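Local coordinates for protein fructosyl amine:oxygen oxidoreductase (Neosartorya fumigata, PDB 4WCT) that probably oxidises fructosyl amines with its bound FAD and molecular oxygen, releasing the amine and thereby deglycating Amadori products, at residues 362-374 with 415-427. Sequence-based numbering, arbitrary orientation.
Sequences DTPDRAFLIDRHP and IVRWRPETAVDRD
Arg419 reaches across to Asp365 and Phe368 and illustrates how one buried guanidinium can gather a loop by its backbone carbonyl and a carboxylate. Arg419 NH1 and NH2 together grip Phe368 O end-on, both from the same face of that carbonyl, with Arg419 NH1 2.9 Å from Phe368 O. Arg419 NH2 also makes a salt bridge with Asp365 OD1, 2.9 Å away, its N-H using the syn lone pair of that oxygen, the carboxylate and guanidinium planes lying 40° apart. Asp365 OD1 accepts the Ala367 amide as well, closing an Asx turn, while Arg417 O takes NH1 and further fixes the group's rotation. Arg426, extended with CG anti to its own N (chi1 -176°), closes end-on upon Asp362 O, and Pro364 CD lies over its guanidinium face. Farther along, Asp371 OD2 receives Trp418 N through its anti lone pair in a nearly straight bond of 2.9 Å (167°). Pro374 CD sits over the five-membered ring of Trp418, 3.6 Å from its centroid, in a CH-pi contact, and His373 lies obliquely against the six-membered ring. Ile370 N donates to Val416 O, fastening the loop beside edge strand 369-372, which pairs antiparallel with strand 379-383, while Val416 and Ile415 pack on helix 86-102.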
ATOM      1  N   ASP A 362       5.843  -0.961   7.438  1.00  7.21           N
ATOM      2  CA  ASP A 362       6.324  -2.320   7.349  1.00  7.78           C
ATOM      3  C   ASP A 362       6.332  -2.973   8.737  1.00  8.73           C
ATOM      4  O   ASP A 362       6.816  -2.385   9.718  1.00  8.82           O
ATOM      5  CB  ASP A 362       7.749  -2.375   6.813  1.00  8.36           C
ATOM      6  CG  ASP A 362       7.852  -2.046   5.345  1.00 10.07           C
ATOM      7  OD1 ASP A 362       6.987  -2.486   4.540  1.00  8.88           O
ATOM      8  OD2 ASP A 362       8.873  -1.411   4.997  1.00 11.26           O
ATOM      9  N   THR A 363       5.796  -4.184   8.793  1.00  8.29           N
ATOM     10  CA  THR A 363       6.024  -5.084   9.922  1.00  8.66           C
ATOM     11  C   THR A 363       7.403  -5.736   9.767  1.00 10.07           C
ATOM     12  O   THR A 363       8.024  -5.661   8.703  1.00  8.45           O
ATOM     13  CB  THR A 363       4.930  -6.133   9.947  1.00 10.32           C
ATOM     14  OG1 THR A 363       4.955  -6.846   8.711  1.00  9.60           O
ATOM     15  CG2 THR A 363       3.565  -5.455  10.190  1.00  9.49           C
ATOM     16  N   PRO A 364       7.892  -6.422  10.817  1.00 10.81           N
ATOM     17  CA  PRO A 364       9.196  -7.034  10.692  1.00 10.77           C
ATOM     18  C   PRO A 364       9.326  -8.085   9.584  1.00 10.68           C
ATOM     19  O   PRO A 364      10.406  -8.248   9.027  1.00 12.35           O
ATOM     20  CB  PRO A 364       9.401  -7.675  12.076  1.00  9.84           C
ATOM     21  CG  PRO A 364       8.638  -6.799  12.980  1.00 11.52           C
ATOM     22  CD  PRO A 364       7.381  -6.479  12.200  1.00 10.54           C
ATOM     23  N   ASP A 365       8.246  -8.803   9.273  1.00  9.74           N
ATOM     24  CA  ASP A 365       8.252  -9.782   8.207  1.00  9.65           C
ATOM     25  C   ASP A 365       7.443  -9.406   6.968  1.00  9.70           C
ATOM     26  O   ASP A 365       7.327 -10.218   6.020  1.00 10.33           O
ATOM     27  CB  ASP A 365       7.787 -11.116   8.762  1.00 11.46           C
ATOM     28  CG  ASP A 365       6.357 -11.100   9.284  1.00 13.31           C
ATOM     29  OD1 ASP A 365       5.686 -10.031   9.217  1.00 11.45           O
ATOM     30  OD2 ASP A 365       5.951 -12.184   9.807  1.00 17.11           O
ATOM     31  N   ARG A 366       6.922  -8.185   6.994  1.00  9.92           N
ATOM     32  CA  ARG A 366       6.095  -7.613   5.951  1.00  9.04           C
ATOM     33  C   ARG A 366       4.821  -8.413   5.686  1.00  9.76           C
ATOM     34  O   ARG A 366       4.183  -8.233   4.643  1.00 11.59           O
ATOM     35  CB  ARG A 366       6.918  -7.366   4.681  1.00 10.13           C
ATOM     36  CG  ARG A 366       7.899  -6.215   4.869  1.00 10.22           C
ATOM     37  CD  ARG A 366       8.662  -5.862   3.609  1.00 11.04           C
ATOM     38  NE  ARG A 366       7.775  -5.483   2.534  1.00 11.12           N
ATOM     39  CZ  ARG A 366       8.083  -5.582   1.243  1.00 12.52           C
ATOM     40  NH1 ARG A 366       9.304  -5.936   0.864  1.00 11.53           N
ATOM     41  NH2 ARG A 366       7.191  -5.229   0.325  1.00 11.32           N
ATOM     42  N   ALA A 367       4.365  -9.179   6.682  1.00  8.47           N
ATOM     43  CA  ALA A 367       2.972  -9.622   6.742  1.00  9.10           C
ATOM     44  C   ALA A 367       2.131  -8.595   7.470  1.00  8.79           C
ATOM     45  O   ALA A 367       2.654  -7.744   8.195  1.00  8.82           O
ATOM     46  CB  ALA A 367       2.859 -11.023   7.373  1.00 10.50           C
ATOM     47  N   PHE A 368       0.836  -8.580   7.158  1.00  8.16           N
ATOM     48  CA  PHE A 368      -0.066  -7.641   7.795  1.00  8.47           C
ATOM     49  C   PHE A 368      -0.171  -7.865   9.299  1.00  8.85           C
ATOM     50  O   PHE A 368       0.311  -8.847   9.847  1.00  9.15           O
ATOM     51  CB  PHE A 368      -1.450  -7.718   7.176  1.00  8.51           C
ATOM     52  CG  PHE A 368      -1.455  -7.648   5.644  1.00  8.38           C
ATOM     53  CD1 PHE A 368      -0.579  -6.786   4.958  1.00  8.22           C
ATOM     54  CD2 PHE A 368      -2.396  -8.365   4.920  1.00 10.94           C
ATOM     55  CE1 PHE A 368      -0.596  -6.729   3.578  1.00  9.77           C
ATOM     56  CE2 PHE A 368      -2.384  -8.334   3.523  1.00 10.45           C
ATOM     57  CZ  PHE A 368      -1.477  -7.517   2.863  1.00  9.29           C
ATOM     58  N   LEU A 369      -0.746  -6.893   9.960  1.00  9.43           N
ATOM     59  CA  LEU A 369      -0.972  -6.975  11.412  1.00  9.16           C
ATOM     60  C   LEU A 369      -2.438  -6.658  11.669  1.00  8.55           C
ATOM     61  O   LEU A 369      -2.873  -5.501  11.620  1.00  9.84           O
ATOM     62  CB  LEU A 369      -0.033  -6.035  12.147  1.00  8.88           C
ATOM     63  CG  LEU A 369      -0.275  -5.808  13.653  1.00 10.59           C
ATOM     64  CD1 LEU A 369      -0.351  -7.125  14.403  1.00 11.23           C
ATOM     65  CD2 LEU A 369       0.778  -4.875  14.235  1.00 12.30           C
ATOM     66  N   ILE A 370      -3.224  -7.724  11.813  1.00  8.51           N
ATOM     67  CA  ILE A 370      -4.663  -7.580  11.953  1.00  9.11           C
ATOM     68  C   ILE A 370      -5.071  -8.491  13.100  1.00 10.47           C
ATOM     69  O   ILE A 370      -5.017  -9.714  12.957  1.00 11.41           O
ATOM     70  CB  ILE A 370      -5.420  -8.009  10.687  1.00 10.79           C
ATOM     71  CG1 ILE A 370      -5.037  -7.149   9.495  1.00 11.89           C
ATOM     72  CG2 ILE A 370      -6.918  -7.915  10.902  1.00 10.35           C
ATOM     73  CD1 ILE A 370      -5.525  -7.739   8.200  1.00 10.56           C
ATOM     74  N   ASP A 371      -5.378  -7.895  14.250  1.00 10.07           N
ATOM     75  CA  ASP A 371      -5.662  -8.684  15.455  1.00 11.03           C
ATOM     76  C   ASP A 371      -6.302  -7.813  16.510  1.00 14.13           C
ATOM     77  O   ASP A 371      -6.116  -6.614  16.533  1.00 12.38           O
ATOM     78  CB  ASP A 371      -4.359  -9.264  16.005  1.00 10.44           C
ATOM     79  CG  ASP A 371      -4.570 -10.490  16.892  1.00 13.58           C
ATOM     80  OD1 ASP A 371      -5.735 -10.952  17.081  1.00 13.60           O
ATOM     81  OD2 ASP A 371      -3.541 -11.032  17.339  1.00 12.92           O
ATOM     82  N   ARG A 372      -7.002  -8.457  17.437  1.00 13.65           N
ATOM     83  CA  ARG A 372      -7.408  -7.817  18.666  1.00 14.64           C
ATOM     84  C   ARG A 372      -6.239  -7.650  19.599  1.00 14.34           C
ATOM     85  O   ARG A 372      -5.349  -8.477  19.624  1.00 17.14           O
ATOM     86  CB  ARG A 372      -8.528  -8.641  19.318  1.00 18.33           C
ATOM     87  CG  ARG A 372      -9.677  -8.923  18.349  1.00 28.86           C
ATOM     88  CD  ARG A 372     -10.647  -9.997  18.849  1.00 36.81           C
ATOM     89  NE  ARG A 372     -11.126  -9.678  20.188  1.00 47.52           N
ATOM     90  CZ  ARG A 372     -12.379  -9.341  20.480  1.00 63.70           C
ATOM     91  NH1 ARG A 372     -13.305  -9.318  19.526  1.00 77.01           N
ATOM     92  NH2 ARG A 372     -12.710  -9.035  21.732  1.00 52.81           N
ATOM     93  N   HIS A 373      -6.179  -6.520  20.275  1.00 13.23           N
ATOM     94  CA  HIS A 373      -5.069  -6.217  21.176  1.00 12.76           C
ATOM     95  C   HIS A 373      -5.199  -7.107  22.429  1.00 15.79           C
ATOM     96  O   HIS A 373      -6.268  -7.169  23.033  1.00 17.47           O
ATOM     97  CB  HIS A 373      -5.123  -4.749  21.567  1.00 14.27           C
ATOM     98  CG  HIS A 373      -3.877  -4.254  22.216  1.00 14.83           C
ATOM     99  ND1 HIS A 373      -3.402  -4.777  23.399  1.00 16.78           N
ATOM    100  CD2 HIS A 373      -2.913  -3.411  21.770  1.00 16.49           C
ATOM    101  CE1 HIS A 373      -2.208  -4.273  23.659  1.00 19.31           C
ATOM    102  NE2 HIS A 373      -1.934  -3.369  22.734  1.00 18.76           N
ATOM    103  N   PRO A 374      -4.092  -7.741  22.842  1.00 15.46           N
ATOM    104  CA  PRO A 374      -4.247  -8.729  23.904  1.00 17.48           C
ATOM    105  C   PRO A 374      -4.606  -8.102  25.244  1.00 18.66           C
ATOM    106  O   PRO A 374      -5.118  -8.809  26.106  1.00 21.57           O
ATOM    107  CB  PRO A 374      -2.867  -9.422  23.971  1.00 21.26           C
ATOM    108  CG  PRO A 374      -1.943  -8.596  23.151  1.00 21.61           C
ATOM    109  CD  PRO A 374      -2.820  -7.918  22.113  1.00 16.10           C
ATOM    110  N   ILE A 415      -0.471 -15.711  11.138  1.00 11.38           N
ATOM    111  CA  ILE A 415       0.540 -14.958  10.416  1.00 10.38           C
ATOM    112  C   ILE A 415       0.392 -13.465  10.685  1.00 10.59           C
ATOM    113  O   ILE A 415       1.381 -12.760  10.757  1.00 12.25           O
ATOM    114  CB  ILE A 415       0.438 -15.257   8.910  1.00 10.90           C
ATOM    115  CG1 ILE A 415       0.744 -16.735   8.616  1.00 14.17           C
ATOM    116  CG2 ILE A 415       1.383 -14.382   8.110  1.00 10.03           C
ATOM    117  CD1 ILE A 415       2.052 -17.218   9.188  1.00 17.06           C
ATOM    118  N   VAL A 416      -0.846 -12.975  10.774  1.00  9.75           N
ATOM    119  CA  VAL A 416      -1.093 -11.547  10.927  1.00  9.90           C
ATOM    120  C   VAL A 416      -1.358 -11.141  12.383  1.00  9.70           C
ATOM    121  O   VAL A 416      -1.768 -10.035  12.666  1.00 10.48           O
ATOM    122  CB  VAL A 416      -2.201 -11.046   9.976  1.00  9.81           C
ATOM    123  CG1 VAL A 416      -1.844 -11.305   8.515  1.00  9.65           C
ATOM    124  CG2 VAL A 416      -3.575 -11.600  10.353  1.00  9.77           C
ATOM    125  N   ARG A 417      -1.147 -12.076  13.317  1.00  9.61           N
ATOM    126  CA  ARG A 417      -1.362 -11.800  14.732  1.00  9.90           C
ATOM    127  C   ARG A 417      -0.484 -10.723  15.344  1.00  9.83           C
ATOM    128  O   ARG A 417       0.615 -10.439  14.860  1.00 10.02           O
ATOM    129  CB  ARG A 417      -1.127 -13.077  15.546  1.00 10.95           C
ATOM    130  CG  ARG A 417       0.322 -13.491  15.684  1.00 14.03           C
ATOM    131  CD  ARG A 417       0.370 -14.788  16.480  1.00 15.67           C
ATOM    132  NE  ARG A 417       1.668 -15.453  16.421  1.00 22.34           N
ATOM    133  CZ  ARG A 417       2.711 -15.150  17.155  1.00 23.03           C
ATOM    134  NH1 ARG A 417       3.758 -15.994  17.139  1.00 23.52           N
ATOM    135  NH2 ARG A 417       2.665 -14.111  18.011  1.00 25.52           N
ATOM    136  N   TRP A 418      -0.941 -10.184  16.482  1.00  9.41           N
ATOM    137  CA  TRP A 418      -0.096  -9.372  17.352  1.00  9.47           C
ATOM    138  C   TRP A 418       1.169 -10.128  17.786  1.00 10.72           C
ATOM    139  O   TRP A 418       1.073 -11.295  18.221  1.00 11.55           O
ATOM    140  CB  TRP A 418      -0.913  -8.939  18.561  1.00 11.50           C
ATOM    141  CG  TRP A 418      -0.259  -7.997  19.478  1.00 11.44           C
ATOM    142  CD1 TRP A 418       0.309  -8.284  20.694  1.00 13.56           C
ATOM    143  CD2 TRP A 418      -0.218  -6.561  19.349  1.00 12.40           C
ATOM    144  NE1 TRP A 418       0.820  -7.151  21.239  1.00 12.52           N
ATOM    145  CE2 TRP A 418       0.458  -6.069  20.478  1.00 12.86           C
ATOM    146  CE3 TRP A 418      -0.707  -5.649  18.404  1.00 12.69           C
ATOM    147  CZ2 TRP A 418       0.727  -4.701  20.659  1.00 11.19           C
ATOM    148  CZ3 TRP A 418      -0.505  -4.290  18.626  1.00 11.42           C
ATOM    149  CH2 TRP A 418       0.261  -3.839  19.709  1.00 11.95           C
ATOM    150  N   ARG A 419       2.340  -9.545  17.528  1.00 10.72           N
ATOM    151  CA  ARG A 419       3.601 -10.311  17.576  1.00 11.30           C
ATOM    152  C   ARG A 419       4.792  -9.412  17.962  1.00 12.03           C
ATOM    153  O   ARG A 419       5.801  -9.352  17.250  1.00 13.51           O
ATOM    154  CB  ARG A 419       3.845 -11.085  16.274  1.00 11.29           C
ATOM    155  CG  ARG A 419       3.841 -10.271  14.974  1.00 10.10           C
ATOM    156  CD  ARG A 419       3.684 -11.184  13.759  1.00 11.60           C
ATOM    157  NE  ARG A 419       3.926 -10.495  12.491  1.00 10.90           N
ATOM    158  CZ  ARG A 419       3.008  -9.830  11.807  1.00  9.95           C
ATOM    159  NH1 ARG A 419       1.775  -9.725  12.235  1.00  9.12           N
ATOM    160  NH2 ARG A 419       3.353  -9.254  10.670  1.00 10.32           N
ATOM    161  N   PRO A 420       4.669  -8.688  19.078  1.00 12.74           N
ATOM    162  CA  PRO A 420       5.743  -7.784  19.532  1.00 13.05           C
ATOM    163  C   PRO A 420       7.085  -8.493  19.738  1.00 11.92           C
ATOM    164  O   PRO A 420       8.146  -7.890  19.521  1.00 12.24           O
ATOM    165  CB  PRO A 420       5.206  -7.224  20.845  1.00 13.79           C
ATOM    166  CG  PRO A 420       4.263  -8.280  21.346  1.00 12.65           C
ATOM    167  CD  PRO A 420       3.611  -8.837  20.096  1.00 14.38           C
ATOM    168  N   GLU A 421       7.047  -9.792  20.016  1.00 13.14           N
ATOM    169  CA  GLU A 421       8.294 -10.549  20.173  1.00 15.18           C
ATOM    170  C   GLU A 421       9.164 -10.513  18.928  1.00 14.48           C
ATOM    171  O   GLU A 421      10.400 -10.596  19.018  1.00 19.23           O
ATOM    172  CB  GLU A 421       8.028 -11.993  20.627  1.00 15.79           C
ATOM    173  CG  GLU A 421       7.388 -12.932  19.626  1.00 19.09           C
ATOM    174  CD  GLU A 421       5.876 -12.769  19.483  1.00 19.80           C
ATOM    175  OE1 GLU A 421       5.266 -11.891  20.128  1.00 15.20           O
ATOM    176  OE2 GLU A 421       5.291 -13.504  18.658  1.00 23.55           O
ATOM    177  N   THR A 422       8.542 -10.349  17.757  1.00 11.86           N
ATOM    178  CA  THR A 422       9.300 -10.328  16.516  1.00 13.34           C
ATOM    179  C   THR A 422      10.042  -9.008  16.267  1.00 11.63           C
ATOM    180  O   THR A 422      10.784  -8.903  15.293  1.00 13.35           O
ATOM    181  CB  THR A 422       8.398 -10.581  15.282  1.00 13.32           C
ATOM    182  OG1 THR A 422       7.483  -9.496  15.131  1.00 13.13           O
ATOM    183  CG2 THR A 422       7.611 -11.905  15.407  1.00 15.74           C
ATOM    184  N   ALA A 423       9.788  -7.979  17.076  1.00 12.21           N
ATOM    185  CA  ALA A 423      10.290  -6.628  16.821  1.00 11.73           C
ATOM    186  C   ALA A 423      11.209  -6.145  17.945  1.00 12.24           C
ATOM    187  O   ALA A 423      11.683  -4.996  17.928  1.00 12.13           O
ATOM    188  CB  ALA A 423       9.145  -5.652  16.697  1.00 11.63           C
ATOM    189  N   VAL A 424      11.551  -7.044  18.854  1.00 15.48           N
ATOM    190  CA  VAL A 424      12.516  -6.686  19.911  1.00 15.94           C
ATOM    191  C   VAL A 424      13.875  -6.352  19.281  1.00 15.22           C
ATOM    192  O   VAL A 424      14.341  -7.063  18.381  1.00 16.52           O
ATOM    193  CB  VAL A 424      12.646  -7.832  20.948  1.00 16.81           C
ATOM    194  CG1 VAL A 424      13.733  -7.519  21.957  1.00 18.75           C
ATOM    195  CG2 VAL A 424      11.313  -8.039  21.651  1.00 16.63           C
ATOM    196  N   ASP A 425      14.425  -5.203  19.649  1.00 17.58           N
ATOM    197  CA  ASP A 425      15.658  -4.667  19.050  1.00 17.24           C
ATOM    198  C   ASP A 425      15.599  -4.597  17.525  1.00 14.84           C
ATOM    199  O   ASP A 425      16.601  -4.812  16.837  1.00 13.82           O
ATOM    200  CB  ASP A 425      16.903  -5.458  19.462  1.00 18.33           C
ATOM    201  CG  ASP A 425      17.062  -5.548  20.967  1.00 23.82           C
ATOM    202  OD1 ASP A 425      16.703  -4.575  21.653  1.00 24.82           O
ATOM    203  OD2 ASP A 425      17.445  -6.625  21.460  1.00 27.75           O
ATOM    204  N   ARG A 426      14.419  -4.277  16.997  1.00 14.42           N
ATOM    205  CA  ARG A 426      14.295  -4.130  15.555  1.00 12.52           C
ATOM    206  C   ARG A 426      15.397  -3.226  14.983  1.00 11.81           C
ATOM    207  O   ARG A 426      15.649  -2.116  15.475  1.00 12.13           O
ATOM    208  CB  ARG A 426      12.944  -3.510  15.246  1.00  9.51           C
ATOM    209  CG  ARG A 426      12.681  -3.392  13.759  1.00 10.00           C
ATOM    210  CD  ARG A 426      11.213  -3.334  13.458  1.00  9.53           C
ATOM    211  NE  ARG A 426      10.962  -3.190  12.030  1.00  8.88           N
ATOM    212  CZ  ARG A 426       9.759  -3.149  11.483  1.00  9.89           C
ATOM    213  NH1 ARG A 426       8.689  -3.017  12.244  1.00 10.32           N
ATOM    214  NH2 ARG A 426       9.640  -3.090  10.167  1.00  8.87           N
ATOM    215  N   ASP A 427      15.972  -3.651  13.862  1.00 12.01           N
ATOM    216  CA  ASP A 427      16.856  -2.814  13.062  1.00 13.34           C
ATOM    217  C   ASP A 427      16.067  -2.026  12.045  1.00 11.16           C
ATOM    218  O   ASP A 427      15.562  -2.605  11.059  1.00 10.93           O
ATOM    219  CB  ASP A 427      17.839  -3.691  12.300  1.00 13.37           C
ATOM    220  CG  ASP A 427      18.796  -2.897  11.445  1.00 16.54           C
ATOM    221  OD1 ASP A 427      18.822  -1.657  11.500  1.00 13.53           O
ATOM    222  OD2 ASP A 427      19.629  -3.557  10.792  1.00 25.19           O
TER
HETATM  223  O   HOH W   1       3.993 -13.585  10.762  1.00 15.78           O